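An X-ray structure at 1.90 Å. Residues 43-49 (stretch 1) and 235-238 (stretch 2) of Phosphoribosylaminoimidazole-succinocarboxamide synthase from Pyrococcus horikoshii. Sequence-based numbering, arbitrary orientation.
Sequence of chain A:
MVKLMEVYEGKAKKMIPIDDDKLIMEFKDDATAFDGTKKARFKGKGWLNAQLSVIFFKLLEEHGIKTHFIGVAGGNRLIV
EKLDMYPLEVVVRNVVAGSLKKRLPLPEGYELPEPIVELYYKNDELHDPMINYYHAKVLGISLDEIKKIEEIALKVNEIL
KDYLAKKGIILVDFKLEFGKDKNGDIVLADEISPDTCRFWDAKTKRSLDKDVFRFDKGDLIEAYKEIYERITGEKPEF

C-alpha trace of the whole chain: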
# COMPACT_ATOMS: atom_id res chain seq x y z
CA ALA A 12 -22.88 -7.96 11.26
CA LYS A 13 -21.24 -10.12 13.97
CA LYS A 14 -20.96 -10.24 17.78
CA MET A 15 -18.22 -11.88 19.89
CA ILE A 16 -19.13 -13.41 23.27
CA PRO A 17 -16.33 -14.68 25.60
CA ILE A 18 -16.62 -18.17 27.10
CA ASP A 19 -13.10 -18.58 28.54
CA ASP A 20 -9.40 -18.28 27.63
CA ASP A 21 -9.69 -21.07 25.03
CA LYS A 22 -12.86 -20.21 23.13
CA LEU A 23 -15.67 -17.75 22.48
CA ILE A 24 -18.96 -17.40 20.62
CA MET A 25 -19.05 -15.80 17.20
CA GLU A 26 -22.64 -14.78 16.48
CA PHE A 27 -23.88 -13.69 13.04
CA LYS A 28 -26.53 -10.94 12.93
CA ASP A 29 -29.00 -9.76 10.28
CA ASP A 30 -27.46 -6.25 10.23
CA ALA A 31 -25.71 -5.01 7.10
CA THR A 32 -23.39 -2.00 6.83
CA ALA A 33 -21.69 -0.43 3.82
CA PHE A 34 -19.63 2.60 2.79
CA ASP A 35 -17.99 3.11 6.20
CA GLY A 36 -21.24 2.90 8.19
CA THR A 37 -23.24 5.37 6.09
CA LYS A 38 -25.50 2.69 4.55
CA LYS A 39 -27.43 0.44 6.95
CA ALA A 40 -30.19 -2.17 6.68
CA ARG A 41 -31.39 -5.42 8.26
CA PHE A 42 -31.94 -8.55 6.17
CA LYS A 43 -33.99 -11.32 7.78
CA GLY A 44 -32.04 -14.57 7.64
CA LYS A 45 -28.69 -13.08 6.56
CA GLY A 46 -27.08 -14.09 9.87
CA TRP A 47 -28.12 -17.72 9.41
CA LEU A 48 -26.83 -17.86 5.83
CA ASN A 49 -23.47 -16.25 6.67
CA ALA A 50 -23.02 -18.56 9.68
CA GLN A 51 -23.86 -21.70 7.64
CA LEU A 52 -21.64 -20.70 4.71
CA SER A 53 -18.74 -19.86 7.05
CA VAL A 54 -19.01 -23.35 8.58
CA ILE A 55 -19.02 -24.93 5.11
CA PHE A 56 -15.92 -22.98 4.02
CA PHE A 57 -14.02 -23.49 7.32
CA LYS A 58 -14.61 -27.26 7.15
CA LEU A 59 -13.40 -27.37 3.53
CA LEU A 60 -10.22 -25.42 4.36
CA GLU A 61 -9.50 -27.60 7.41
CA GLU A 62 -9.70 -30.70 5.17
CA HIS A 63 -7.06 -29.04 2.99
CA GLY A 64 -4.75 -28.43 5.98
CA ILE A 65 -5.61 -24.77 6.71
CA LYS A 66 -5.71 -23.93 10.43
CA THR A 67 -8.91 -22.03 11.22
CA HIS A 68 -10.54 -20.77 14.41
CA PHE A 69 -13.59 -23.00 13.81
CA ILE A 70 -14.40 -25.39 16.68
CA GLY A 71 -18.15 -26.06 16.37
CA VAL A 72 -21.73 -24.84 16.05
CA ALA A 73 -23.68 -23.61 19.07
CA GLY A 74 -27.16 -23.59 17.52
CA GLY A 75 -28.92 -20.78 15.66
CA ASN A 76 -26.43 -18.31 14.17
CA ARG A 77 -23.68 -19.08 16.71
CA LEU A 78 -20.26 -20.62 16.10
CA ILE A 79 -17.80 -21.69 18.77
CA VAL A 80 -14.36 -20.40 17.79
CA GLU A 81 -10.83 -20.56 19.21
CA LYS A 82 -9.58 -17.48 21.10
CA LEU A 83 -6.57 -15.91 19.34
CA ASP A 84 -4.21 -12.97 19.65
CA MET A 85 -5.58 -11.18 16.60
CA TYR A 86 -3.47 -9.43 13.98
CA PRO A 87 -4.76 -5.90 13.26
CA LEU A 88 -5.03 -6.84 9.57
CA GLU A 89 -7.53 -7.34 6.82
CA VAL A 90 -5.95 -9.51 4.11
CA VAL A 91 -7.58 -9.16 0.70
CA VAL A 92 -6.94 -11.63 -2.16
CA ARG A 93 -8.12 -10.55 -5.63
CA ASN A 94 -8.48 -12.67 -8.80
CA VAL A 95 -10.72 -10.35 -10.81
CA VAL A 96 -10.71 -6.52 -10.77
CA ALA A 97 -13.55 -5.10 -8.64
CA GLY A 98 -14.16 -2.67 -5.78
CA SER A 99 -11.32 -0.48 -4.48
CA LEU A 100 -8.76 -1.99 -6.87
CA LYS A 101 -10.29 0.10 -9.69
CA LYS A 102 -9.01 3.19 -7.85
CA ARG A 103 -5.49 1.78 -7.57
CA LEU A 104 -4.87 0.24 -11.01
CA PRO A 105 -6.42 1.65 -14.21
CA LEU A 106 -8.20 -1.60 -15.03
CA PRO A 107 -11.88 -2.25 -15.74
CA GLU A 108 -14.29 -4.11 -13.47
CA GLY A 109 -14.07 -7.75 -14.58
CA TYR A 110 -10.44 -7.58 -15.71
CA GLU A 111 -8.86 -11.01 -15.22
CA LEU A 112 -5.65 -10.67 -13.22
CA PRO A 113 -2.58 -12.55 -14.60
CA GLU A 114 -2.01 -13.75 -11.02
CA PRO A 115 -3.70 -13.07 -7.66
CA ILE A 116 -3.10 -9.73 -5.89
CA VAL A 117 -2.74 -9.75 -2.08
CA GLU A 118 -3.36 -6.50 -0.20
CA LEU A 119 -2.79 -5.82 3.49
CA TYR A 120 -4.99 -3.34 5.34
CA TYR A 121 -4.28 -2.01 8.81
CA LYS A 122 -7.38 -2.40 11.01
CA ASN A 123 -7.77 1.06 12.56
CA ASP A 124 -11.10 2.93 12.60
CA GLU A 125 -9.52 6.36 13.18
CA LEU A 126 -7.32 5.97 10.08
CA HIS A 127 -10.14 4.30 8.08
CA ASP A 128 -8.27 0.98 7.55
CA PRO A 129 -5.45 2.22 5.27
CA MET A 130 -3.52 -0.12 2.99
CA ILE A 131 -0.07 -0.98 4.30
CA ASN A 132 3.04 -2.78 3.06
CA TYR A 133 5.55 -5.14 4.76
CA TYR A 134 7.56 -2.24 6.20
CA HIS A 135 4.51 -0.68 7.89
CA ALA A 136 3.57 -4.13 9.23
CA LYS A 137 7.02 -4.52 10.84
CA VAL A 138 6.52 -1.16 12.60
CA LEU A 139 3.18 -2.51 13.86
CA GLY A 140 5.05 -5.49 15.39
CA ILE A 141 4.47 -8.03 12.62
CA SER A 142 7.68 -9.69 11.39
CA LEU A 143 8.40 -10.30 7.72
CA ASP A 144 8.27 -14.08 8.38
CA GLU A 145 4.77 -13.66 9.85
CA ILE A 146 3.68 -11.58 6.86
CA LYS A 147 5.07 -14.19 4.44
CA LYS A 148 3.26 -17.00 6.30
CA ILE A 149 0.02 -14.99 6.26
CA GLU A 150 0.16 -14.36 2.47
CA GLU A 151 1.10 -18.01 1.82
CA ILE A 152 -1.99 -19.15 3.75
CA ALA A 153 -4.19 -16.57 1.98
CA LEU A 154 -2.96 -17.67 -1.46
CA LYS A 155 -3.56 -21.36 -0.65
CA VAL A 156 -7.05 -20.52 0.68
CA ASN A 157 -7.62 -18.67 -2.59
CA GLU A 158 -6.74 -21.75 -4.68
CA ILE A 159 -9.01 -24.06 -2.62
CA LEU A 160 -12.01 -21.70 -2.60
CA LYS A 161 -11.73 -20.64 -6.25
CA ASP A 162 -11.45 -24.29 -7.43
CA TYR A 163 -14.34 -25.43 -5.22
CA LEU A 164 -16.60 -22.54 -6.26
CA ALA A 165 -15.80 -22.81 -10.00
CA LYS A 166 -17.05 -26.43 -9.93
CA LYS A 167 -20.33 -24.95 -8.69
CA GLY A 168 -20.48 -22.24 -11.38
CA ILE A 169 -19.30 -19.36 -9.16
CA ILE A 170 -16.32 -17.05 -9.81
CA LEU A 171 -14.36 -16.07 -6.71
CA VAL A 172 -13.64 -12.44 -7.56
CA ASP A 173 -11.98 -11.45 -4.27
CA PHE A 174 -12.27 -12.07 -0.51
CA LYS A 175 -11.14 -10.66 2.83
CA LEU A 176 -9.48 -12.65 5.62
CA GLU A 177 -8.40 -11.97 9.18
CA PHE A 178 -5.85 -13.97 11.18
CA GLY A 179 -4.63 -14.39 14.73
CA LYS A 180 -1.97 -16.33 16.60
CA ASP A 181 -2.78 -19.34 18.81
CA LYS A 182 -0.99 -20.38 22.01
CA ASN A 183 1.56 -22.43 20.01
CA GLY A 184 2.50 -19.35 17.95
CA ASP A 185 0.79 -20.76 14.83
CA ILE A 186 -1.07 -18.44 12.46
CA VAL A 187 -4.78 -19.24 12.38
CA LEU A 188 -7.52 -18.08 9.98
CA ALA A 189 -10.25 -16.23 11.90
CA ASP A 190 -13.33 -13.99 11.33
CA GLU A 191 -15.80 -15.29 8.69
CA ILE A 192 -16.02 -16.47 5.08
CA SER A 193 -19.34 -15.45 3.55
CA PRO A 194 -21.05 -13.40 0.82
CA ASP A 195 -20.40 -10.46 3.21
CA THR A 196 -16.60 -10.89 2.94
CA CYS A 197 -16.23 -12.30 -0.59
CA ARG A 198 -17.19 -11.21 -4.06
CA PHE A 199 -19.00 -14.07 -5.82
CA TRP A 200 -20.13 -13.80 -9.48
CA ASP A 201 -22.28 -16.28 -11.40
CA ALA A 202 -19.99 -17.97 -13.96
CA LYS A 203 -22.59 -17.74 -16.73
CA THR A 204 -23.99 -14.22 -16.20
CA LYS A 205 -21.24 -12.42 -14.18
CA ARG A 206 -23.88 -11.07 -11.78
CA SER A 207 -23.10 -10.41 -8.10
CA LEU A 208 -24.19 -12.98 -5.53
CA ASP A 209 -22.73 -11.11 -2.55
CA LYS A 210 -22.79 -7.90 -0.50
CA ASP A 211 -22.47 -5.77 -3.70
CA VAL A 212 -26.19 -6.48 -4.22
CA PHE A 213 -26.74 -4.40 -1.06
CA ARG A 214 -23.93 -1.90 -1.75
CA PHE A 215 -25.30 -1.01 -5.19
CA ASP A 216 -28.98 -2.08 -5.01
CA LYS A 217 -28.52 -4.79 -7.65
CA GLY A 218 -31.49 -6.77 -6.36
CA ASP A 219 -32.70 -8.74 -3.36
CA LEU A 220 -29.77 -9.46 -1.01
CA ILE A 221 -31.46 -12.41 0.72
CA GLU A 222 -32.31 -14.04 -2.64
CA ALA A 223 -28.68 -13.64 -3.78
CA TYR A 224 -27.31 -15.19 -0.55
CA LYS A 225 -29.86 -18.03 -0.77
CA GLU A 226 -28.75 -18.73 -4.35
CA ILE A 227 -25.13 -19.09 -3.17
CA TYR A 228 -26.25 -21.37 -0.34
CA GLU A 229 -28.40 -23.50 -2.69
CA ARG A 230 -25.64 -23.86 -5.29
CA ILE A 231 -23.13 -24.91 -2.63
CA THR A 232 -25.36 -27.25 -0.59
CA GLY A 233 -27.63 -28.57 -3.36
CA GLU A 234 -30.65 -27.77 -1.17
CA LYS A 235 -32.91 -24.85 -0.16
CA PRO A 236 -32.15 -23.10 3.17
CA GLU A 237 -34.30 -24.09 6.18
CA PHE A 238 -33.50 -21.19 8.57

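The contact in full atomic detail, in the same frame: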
# COMPACT_ATOMS: atom_id res chain seq x y z
N LYS A 43 -33.54 -10.17 7.00
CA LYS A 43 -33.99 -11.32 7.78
C LYS A 43 -33.45 -12.62 7.21
O LYS A 43 -33.74 -12.99 6.07
CB LYS A 43 -35.53 -11.35 7.85
CG LYS A 43 -36.11 -12.57 8.57
CD LYS A 43 -35.82 -12.56 10.07
CE LYS A 43 -36.39 -13.80 10.73
NZ LYS A 43 -36.17 -13.81 12.21
N GLY A 44 -32.65 -13.31 8.03
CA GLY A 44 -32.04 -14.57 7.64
C GLY A 44 -30.60 -14.48 7.17
O GLY A 44 -29.95 -15.50 6.95
N LYS A 45 -30.08 -13.26 7.02
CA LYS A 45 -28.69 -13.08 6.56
C LYS A 45 -27.69 -13.71 7.53
O LYS A 45 -26.73 -14.37 7.10
CB LYS A 45 -28.35 -11.60 6.33
CG LYS A 45 -26.92 -11.38 5.84
CD LYS A 45 -26.61 -9.92 5.53
CE LYS A 45 -26.21 -9.14 6.78
NZ LYS A 45 -24.84 -9.48 7.28
N GLY A 46 -27.92 -13.51 8.82
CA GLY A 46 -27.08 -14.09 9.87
C GLY A 46 -26.95 -15.60 9.73
O GLY A 46 -25.84 -16.14 9.77
N TRP A 47 -28.09 -16.27 9.56
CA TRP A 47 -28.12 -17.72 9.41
C TRP A 47 -27.32 -18.18 8.20
O TRP A 47 -26.49 -19.08 8.31
CB TRP A 47 -29.57 -18.23 9.32
CG TRP A 47 -29.69 -19.72 9.41
CD1 TRP A 47 -29.87 -20.46 10.55
CD2 TRP A 47 -29.66 -20.66 8.33
NE1 TRP A 47 -29.94 -21.80 10.24
CE2 TRP A 47 -29.81 -21.95 8.89
CE3 TRP A 47 -29.50 -20.53 6.94
CZ2 TRP A 47 -29.82 -23.11 8.10
CZ3 TRP A 47 -29.51 -21.68 6.16
CH2 TRP A 47 -29.67 -22.95 6.75
N LEU A 48 -27.55 -17.54 7.05
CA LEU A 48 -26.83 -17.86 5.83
C LEU A 48 -25.32 -17.67 5.96
O LEU A 48 -24.55 -18.56 5.61
CB LEU A 48 -27.38 -17.04 4.65
CG LEU A 48 -28.80 -17.45 4.23
CD1 LEU A 48 -29.48 -16.32 3.45
CD2 LEU A 48 -28.79 -18.76 3.43
N ASN A 49 -24.90 -16.52 6.48
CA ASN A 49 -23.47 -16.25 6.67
C ASN A 49 -22.80 -17.22 7.64
O ASN A 49 -21.67 -17.66 7.41
CB ASN A 49 -23.23 -14.79 7.09
CG ASN A 49 -23.53 -13.80 5.97
OD1 ASN A 49 -23.69 -14.18 4.81
ND2 ASN A 49 -23.63 -12.52 6.32
N LYS A 235 -32.37 -26.14 -0.61
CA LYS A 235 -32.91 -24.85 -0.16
C LYS A 235 -32.70 -24.66 1.34
O LYS A 235 -32.80 -25.61 2.11
N PRO A 236 -32.40 -23.41 1.76
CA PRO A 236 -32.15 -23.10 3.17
C PRO A 236 -33.40 -23.25 4.05
O PRO A 236 -34.50 -22.87 3.64
CB PRO A 236 -31.68 -21.64 3.14
CG PRO A 236 -32.17 -21.09 1.85
CD PRO A 236 -32.17 -22.24 0.89
N GLU A 237 -33.20 -23.79 5.25
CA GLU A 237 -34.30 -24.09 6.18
C GLU A 237 -34.53 -23.01 7.23
O GLU A 237 -35.65 -22.85 7.73
N PHE A 238 -33.46 -22.28 7.57
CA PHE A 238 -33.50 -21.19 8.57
C PHE A 238 -33.95 -21.66 9.96
O PHE A 238 -33.32 -22.51 10.57
CB PHE A 238 -34.37 -20.02 8.10
CG PHE A 238 -33.86 -19.34 6.86
CD1 PHE A 238 -32.88 -18.35 6.94
CD2 PHE A 238 -34.36 -19.69 5.61
CE1 PHE A 238 -32.41 -17.72 5.79
CE2 PHE A 238 -33.89 -19.07 4.45
CZ PHE A 238 -32.91 -18.08 4.55

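The C-terminal end of the chain lies against the first turn of a helix that begins at Lys45, and the contact is built mainly round two aromatic residues, Phe238 and Trp47. No hydrogen bond crosses between the two stretches among the modelled atoms, so the contact seen in the model is one of packing, over a modest 267 Å² counted from both sides; the side chains of Lys235 and Glu237 are not modelled.

Phe238, the last residue of the chain, is covered most. Its CA-to-CB bond points away from the helix, yet with chi1 at -63° (m) the ring swings back to reach it. Backbone and side chain therefore both make contact. The backbone lies over the indole: Phe238 CA sits 3.8 Å from the centroid of the Trp47 five-membered ring and only 12° off its normal, a CH-pi contact over the face. The phenyl ring meets the six-membered ring of Trp47 obliquely, with planes at 41° and centroids 5.2 Å apart; the nearest side-chain atoms, Trp47 CE3 and Phe238 CD1, are 4.0 Å apart. Farther along the ring, Phe238 CE1 comes within 3.9 Å of Leu48 CG.

Trp47 is the helix's main contribution. Its side chain leaves the backbone toward the terminal segment, and chi1 near 180° (t) lays the indole alongside three successive residues. Trp47 CZ3 packs 3.7 Å from Pro236 CB, Trp47 CH2 lies 3.9 Å from Glu237 N, and the CA of Phe238 sits over the five-membered ring, while its phenyl ring lies against the six-membered one. The polar possibilities go unused: Trp47 NE1 and Phe238 O approach to 3.5 Å, but the angle is too poor for a hydrogen bond, and Phe238 N, over the indole face, is buried by the contact without a partner.

Pro236 extends the apolar patch, its CB also lying 4.1 Å from Leu48 CD2. Leu48 thus touches both Pro236 and Phe238, one helix position beyond Trp47.

Gly44, at the N-cap position, shows how tightly the phenyl ring fits. Its O lies at the ring edge, 3.5 Å from Phe238 CE1, while also accepting the helical hydrogen bond from Leu48 N, with N and O 3.2 Å apart. An ideal CB on Gly44 would fall 2.7 Å from Phe238 CE1, a clash. Its backbone angles (99°/-8°) call for glycine independently, since a CB would also be jammed against the carbonyl O of Lys43. The rule to read here is economical: a broad indole receives the terminal backbone, a leucine extends the apolar surface, and a glycine at the helix start leaves room for the phenyl ring.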